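Cytosolic phospholipase A2 delta (Homo sapiens, PDB 5IZ5) hydrolyses glycerophospholipids at the sn-2 position in a calcium-dependent manner, with a preference for linoleic acid, releasing a free fatty acid and a lysophospholipid. Local coordinates at residues Y360-S365 and N657-S662; L465-N470 and W484-P489. The protein carries 3 engineered substitutions. All coordinates share one frame; numbering follows the deposited sequence.

Contact 1 (Y360-S365 and N657-S662); sequences YFSGIS and NTSSPS
G363, on strand 360-363, and S659, in a loop, bring their CA atoms to 5.1 Å as the two chains run roughly against each other, 144° apart and without backbone hydrogen bonds between them. Serine hydroxyls meet instead. S362 OG, set between the backbone N and the carbonyl carbon (chi1 74°), has its one proton within reach of both S659 OG, at 2.8 Å, and, more weakly, S659 O, at 3.3 Å. S659 OG also bonds A331 O, so a small hydroxyl serves two strands in a buried place. Next to it S659 CB packs on G363 N at 3.6 Å; the glycine meets the loop through its backbone alone.

I364 supplies the apolar half. Its CG2 meets S659 CB at 3.9 Å, while CD1, carried outward by a nearly anti chi2 of 164°, touches N657 OD1 at 3.5 Å as well as T658 N. Within the loop, T658 OG1 and S660 OG are hydrogen-bonded, which ties its turn together.

G363, I364 and the nucleophile S365 begin the GxSGS sequence of cytosolic phospholipases A2, at a nucleophile elbow between strand 360-363 and helix 367-375. S365 OG bonds D651, consistent with the Ser-Asp dyad of this family. The contact thus combines polar pairing at S362 with apolar packing at I364, joining the approach to the nucleophile to a loop whose N657 OD1 bonds G333 N, next to the substrate-binding glycines G334 and G335.

Contact 2 (L465-N470 and W484-P489); sequences LYLSLN and WVEFSP
L469 sets its CD2 methyl over the centre of one face of the six-membered ring of W484, 3.4 Å from the centroid and 13° off its normal, a CH-pi contact between side chains that lie side by side. Here a broad aromatic plane suits a branched aliphatic partner. L467 crosses the tryptophan at about a right angle, CG coming to 3.9 Å from CE3, and rests CD1 on E486 CA and CB. An alanine at W484 would probably leave the L469 methyl without the ring it lies on, and Y693 OH without its indole N-H partner.

Beyond L467, the L465 side chain crosses that of E486 obliquely, L465 CD2 lying 3.8 Å from E486 CD. The carboxylate is bonded to S662 and forms salt bridges with R665 and R668, which would probably offset its buried charge.

The opposite face carries Y466, S468, V485 and F487. S468 OG approaches the F487 edge near the ring plane, 3.4 Å from CE2, and makes a weak bond to V485 O. F487 O, bonded to Y466 N, lies in plane at the edge of the Y466 ring.

Antiparallel hydrogen-bonded pairs Y466–F487 and S468–V485 join the strands into a hairpin. Strand 463-471 also pairs with 360-363 and 649-650, strand 482-487 with 492-494, while Y466 leans on helix 367-375 and stacks with W531.

In the fold
Contacts 1 and 2 lie with their centres 8 Å apart in the catalytic domain and meet in one mixed sheet, where strand 360-363 runs parallel to its neighbour 463-471. The chain passes through 360-365, then both hairpin strands of contact 2, and returns much later with 657-662, so the hairpin is completed between the two halves of contact 1. F361 O bonds L465 N at 2.7 Å across the neighbouring strands, and S659 O packs against L467 CD2 at 3.2 Å, joining the loop to the hairpin. The sheet therefore places the nucleophile-bearing end of 360-365 beside the hairpin, while the loop 657-662 packs on both, gathering distant parts of the sequence around the active site.

Contact 1 (Y360-S365 and N657-S662)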
loop_
_atom_site.group_PDB
_atom_site.type_symbol
_atom_site.label_atom_id
_atom_site.label_comp_id
_atom_site.label_asym_id
_atom_site.label_seq_id
_atom_site.Cartn_x
_atom_site.Cartn_y
_atom_site.Cartn_z
ATOM N N TYR B 360 -16.653 -12.975 0.750
ATOM C CA TYR B 360 -15.708 -11.893 0.463
ATOM C C TYR B 360 -16.181 -10.981 -0.664
ATOM O O TYR B 360 -16.827 -11.425 -1.612
ATOM C CB TYR B 360 -14.360 -12.479 0.083
ATOM C CG TYR B 360 -13.640 -13.188 1.207
ATOM C CD1 TYR B 360 -13.208 -12.492 2.327
ATOM C CD2 TYR B 360 -13.365 -14.549 1.133
ATOM C CE1 TYR B 360 -12.534 -13.132 3.354
ATOM C CE2 TYR B 360 -12.688 -15.200 2.151
ATOM C CZ TYR B 360 -12.277 -14.490 3.260
ATOM O OH TYR B 360 -11.589 -15.119 4.273
ATOM N N PHE B 361 -15.831 -9.702 -0.563
ATOM C CA PHE B 361 -16.257 -8.692 -1.532
ATOM C C PHE B 361 -15.067 -7.758 -1.780
ATOM O O PHE B 361 -14.767 -6.897 -0.956
ATOM C CB PHE B 361 -17.495 -7.971 -0.974
ATOM C CG PHE B 361 -18.096 -6.918 -1.879
ATOM C CD1 PHE B 361 -17.641 -6.691 -3.177
ATOM C CD2 PHE B 361 -19.158 -6.152 -1.415
ATOM C CE1 PHE B 361 -18.219 -5.709 -3.966
ATOM C CE2 PHE B 361 -19.743 -5.178 -2.202
ATOM C CZ PHE B 361 -19.272 -4.954 -3.482
ATOM N N SER B 362 -14.373 -7.967 -2.903
ATOM C CA SER B 362 -13.193 -7.173 -3.258
ATOM C C SER B 362 -13.483 -6.193 -4.392
ATOM O O SER B 362 -14.317 -6.453 -5.275
ATOM C CB SER B 362 -12.010 -8.066 -3.643
ATOM O OG SER B 362 -12.190 -8.640 -4.924
ATOM N N GLY B 363 -12.783 -5.062 -4.356
ATOM C CA GLY B 363 -12.943 -4.026 -5.368
ATOM C C GLY B 363 -11.756 -3.083 -5.454
ATOM O O GLY B 363 -10.918 -3.009 -4.534
ATOM N N ILE B 364 -11.696 -2.376 -6.582
ATOM C CA ILE B 364 -10.695 -1.338 -6.839
ATOM C C ILE B 364 -11.368 -0.139 -7.488
ATOM O O ILE B 364 -12.477 -0.256 -8.031
ATOM C CB ILE B 364 -9.584 -1.826 -7.788
ATOM C CG1 ILE B 364 -10.191 -2.458 -9.054
ATOM C CG2 ILE B 364 -8.684 -2.827 -7.079
ATOM C CD1 ILE B 364 -9.207 -2.624 -10.188
ATOM N N SER B 365 -10.697 1.009 -7.414
ATOM C CA SER B 365 -11.112 2.226 -8.115
ATOM C C SER B 365 -12.599 2.582 -7.870
ATOM O O SER B 365 -13.016 2.572 -6.715
ATOM C CB SER B 365 -10.761 2.131 -9.597
ATOM O OG SER B 365 -10.421 3.435 -10.080
ATOM N N ASN B 657 -6.385 -4.045 -14.110
ATOM C CA ASN B 657 -7.755 -3.721 -13.733
ATOM C C ASN B 657 -8.485 -4.879 -13.051
ATOM O O ASN B 657 -9.560 -5.296 -13.500
ATOM C CB ASN B 657 -8.525 -3.254 -14.973
ATOM C CG ASN B 657 -9.869 -2.634 -14.640
ATOM O OD1 ASN B 657 -10.073 -2.087 -13.555
ATOM N ND2 ASN B 657 -10.798 -2.709 -15.585
ATOM N N THR B 658 -7.918 -5.352 -11.939
ATOM C CA THR B 658 -8.481 -6.466 -11.181
ATOM C C THR B 658 -8.333 -6.271 -9.668
ATOM O O THR B 658 -7.364 -5.665 -9.194
ATOM C CB THR B 658 -7.803 -7.795 -11.560
ATOM O OG1 THR B 658 -8.480 -8.878 -10.913
ATOM C CG2 THR B 658 -6.312 -7.814 -11.155
ATOM N N SER B 659 -9.303 -6.790 -8.920
ATOM C CA SER B 659 -9.227 -6.822 -7.460
ATOM C C SER B 659 -8.897 -8.230 -6.956
ATOM O O SER B 659 -9.041 -8.517 -5.774
ATOM C CB SER B 659 -10.533 -6.298 -6.845
ATOM O OG SER B 659 -11.632 -7.119 -7.160
ATOM N N SER B 660 -8.396 -9.080 -7.853
ATOM C CA SER B 660 -8.190 -10.503 -7.578
ATOM C C SER B 660 -7.123 -10.882 -6.541
ATOM O O SER B 660 -7.265 -11.902 -5.870
ATOM C CB SER B 660 -7.893 -11.245 -8.887
ATOM O OG SER B 660 -6.710 -10.764 -9.495
ATOM N N PRO B 661 -6.056 -10.079 -6.399
ATOM C CA PRO B 661 -5.023 -10.463 -5.422
ATOM C C PRO B 661 -5.542 -10.759 -4.002
ATOM O O PRO B 661 -5.020 -11.646 -3.321
ATOM C CB PRO B 661 -4.085 -9.255 -5.411
ATOM C CG PRO B 661 -4.254 -8.663 -6.762
ATOM C CD PRO B 661 -5.703 -8.834 -7.106
ATOM N N SER B 662 -6.560 -10.028 -3.573
ATOM C CA SER B 662 -7.180 -10.263 -2.266
ATOM C C SER B 662 -7.886 -11.624 -2.188
ATOM O O SER B 662 -8.010 -12.193 -1.096
ATOM C CB SER B 662 -8.164 -9.130 -1.938
ATOM O OG SER B 662 -7.469 -8.013 -1.385
#

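Contact 2 (L465-N470 and W484-P489)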
loop_
_atom_site.group_PDB
_atom_site.type_symbol
_atom_site.label_atom_id
_atom_site.label_comp_id
_atom_site.label_asym_id
_atom_site.label_seq_id
_atom_site.Cartn_x
_atom_site.Cartn_y
_atom_site.Cartn_z
ATOM N N LEU B 465 -12.921 -5.909 0.809
ATOM C CA LEU B 465 -11.481 -5.828 0.583
ATOM C C LEU B 465 -11.187 -4.798 -0.512
ATOM O O LEU B 465 -11.613 -4.954 -1.661
ATOM C CB LEU B 465 -10.941 -7.202 0.192
ATOM C CG LEU B 465 -11.079 -8.268 1.295
ATOM C CD1 LEU B 465 -11.059 -9.679 0.727
ATOM C CD2 LEU B 465 -9.997 -8.101 2.352
ATOM N N TYR B 466 -10.474 -3.739 -0.146
ATOM C CA TYR B 466 -10.156 -2.658 -1.066
ATOM C C TYR B 466 -8.662 -2.733 -1.379
ATOM O O TYR B 466 -7.843 -2.908 -0.463
ATOM C CB TYR B 466 -10.473 -1.298 -0.441
ATOM C CG TYR B 466 -11.834 -1.141 0.235
ATOM C CD1 TYR B 466 -12.858 -0.420 -0.375
ATOM C CD2 TYR B 466 -12.074 -1.660 1.506
ATOM C CE1 TYR B 466 -14.090 -0.239 0.241
ATOM C CE2 TYR B 466 -13.310 -1.489 2.132
ATOM C CZ TYR B 466 -14.313 -0.775 1.498
ATOM O OH TYR B 466 -15.541 -0.582 2.105
ATOM N N LEU B 467 -8.296 -2.592 -2.656
ATOM C CA LEU B 467 -6.886 -2.760 -3.063
ATOM C C LEU B 467 -6.234 -1.495 -3.617
ATOM O O LEU B 467 -6.886 -0.654 -4.250
ATOM C CB LEU B 467 -6.734 -3.874 -4.104
ATOM C CG LEU B 467 -6.185 -5.270 -3.774
ATOM C CD1 LEU B 467 -5.980 -5.560 -2.300
ATOM C CD2 LEU B 467 -7.082 -6.322 -4.403
ATOM N N SER B 468 -4.932 -1.385 -3.356
ATOM C CA SER B 468 -4.077 -0.387 -3.970
ATOM C C SER B 468 -2.680 -0.954 -4.190
ATOM O O SER B 468 -2.322 -1.969 -3.615
ATOM C CB SER B 468 -3.977 0.824 -3.057
ATOM O OG SER B 468 -3.224 0.485 -1.910
ATOM N N LEU B 469 -1.886 -0.276 -5.008
ATOM C CA LEU B 469 -0.496 -0.661 -5.275
ATOM C C LEU B 469 0.457 0.333 -4.647
ATOM O O LEU B 469 0.262 1.535 -4.803
ATOM C CB LEU B 469 -0.236 -0.686 -6.789
ATOM C CG LEU B 469 -0.845 -1.850 -7.599
ATOM C CD1 LEU B 469 -0.676 -1.649 -9.099
ATOM C CD2 LEU B 469 -0.237 -3.180 -7.172
ATOM N N ASN B 470 1.473 -0.165 -3.942
ATOM C CA ASN B 470 2.593 0.661 -3.513
ATOM C C ASN B 470 3.659 0.671 -4.592
ATOM O O ASN B 470 4.085 -0.377 -5.075
ATOM C CB ASN B 470 3.226 0.174 -2.213
ATOM C CG ASN B 470 4.307 1.122 -1.712
ATOM O OD1 ASN B 470 4.067 2.315 -1.563
ATOM N ND2 ASN B 470 5.499 0.597 -1.456
ATOM N N TRP B 484 1.152 -5.078 -3.738
ATOM C CA TRP B 484 -0.266 -4.986 -3.408
ATOM C C TRP B 484 -0.437 -4.652 -1.930
ATOM O O TRP B 484 0.144 -5.313 -1.067
ATOM C CB TRP B 484 -1.002 -6.281 -3.765
ATOM C CG TRP B 484 -1.038 -6.531 -5.250
ATOM C CD1 TRP B 484 -0.190 -7.321 -5.967
ATOM C CD2 TRP B 484 -1.952 -5.962 -6.193
ATOM N NE1 TRP B 484 -0.526 -7.282 -7.302
ATOM C CE2 TRP B 484 -1.606 -6.456 -7.468
ATOM C CE3 TRP B 484 -3.030 -5.084 -6.085
ATOM C CZ2 TRP B 484 -2.306 -6.098 -8.632
ATOM C CZ3 TRP B 484 -3.729 -4.728 -7.240
ATOM C CH2 TRP B 484 -3.366 -5.238 -8.497
ATOM N N VAL B 485 -1.208 -3.602 -1.667
ATOM C CA VAL B 485 -1.604 -3.227 -0.323
ATOM C C VAL B 485 -3.120 -3.390 -0.202
ATOM O O VAL B 485 -3.909 -2.704 -0.854
ATOM C CB VAL B 485 -1.196 -1.783 0.028
ATOM C CG1 VAL B 485 -1.673 -1.429 1.427
ATOM C CG2 VAL B 485 0.315 -1.616 -0.071
ATOM N N GLU B 486 -3.509 -4.300 0.673
ATOM C CA GLU B 486 -4.910 -4.638 0.886
ATOM C C GLU B 486 -5.481 -3.874 2.075
ATOM O O GLU B 486 -4.813 -3.768 3.110
ATOM C CB GLU B 486 -4.983 -6.141 1.129
ATOM C CG GLU B 486 -6.281 -6.652 1.711
ATOM C CD GLU B 486 -6.212 -8.149 1.920
ATOM O OE1 GLU B 486 -6.353 -8.884 0.918
ATOM O OE2 GLU B 486 -5.998 -8.581 3.079
ATOM N N PHE B 487 -6.706 -3.360 1.926
ATOM C CA PHE B 487 -7.428 -2.689 3.012
ATOM C C PHE B 487 -8.699 -3.461 3.368
ATOM O O PHE B 487 -9.480 -3.827 2.481
ATOM C CB PHE B 487 -7.868 -1.276 2.603
ATOM C CG PHE B 487 -6.735 -0.321 2.350
ATOM C CD1 PHE B 487 -6.543 0.776 3.177
ATOM C CD2 PHE B 487 -5.867 -0.506 1.275
ATOM C CE1 PHE B 487 -5.507 1.670 2.944
ATOM C CE2 PHE B 487 -4.825 0.386 1.033
ATOM C CZ PHE B 487 -4.643 1.473 1.868
ATOM N N SER B 488 -8.915 -3.683 4.664
ATOM C CA SER B 488 -10.196 -4.191 5.168
ATOM C C SER B 488 -10.538 -3.485 6.479
ATOM O O SER B 488 -9.687 -2.799 7.047
ATOM C CB SER B 488 -10.131 -5.704 5.394
ATOM O OG SER B 488 -9.680 -6.009 6.702
ATOM N N PRO B 489 -11.779 -3.661 6.976
ATOM C CA PRO B 489 -12.130 -3.075 8.271
ATOM C C PRO B 489 -11.305 -3.607 9.445
ATOM O O PRO B 489 -11.234 -2.943 10.478
ATOM C CB PRO B 489 -13.606 -3.454 8.442
ATOM C CG PRO B 489 -14.097 -3.708 7.056
ATOM C CD PRO B 489 -12.931 -4.345 6.367
#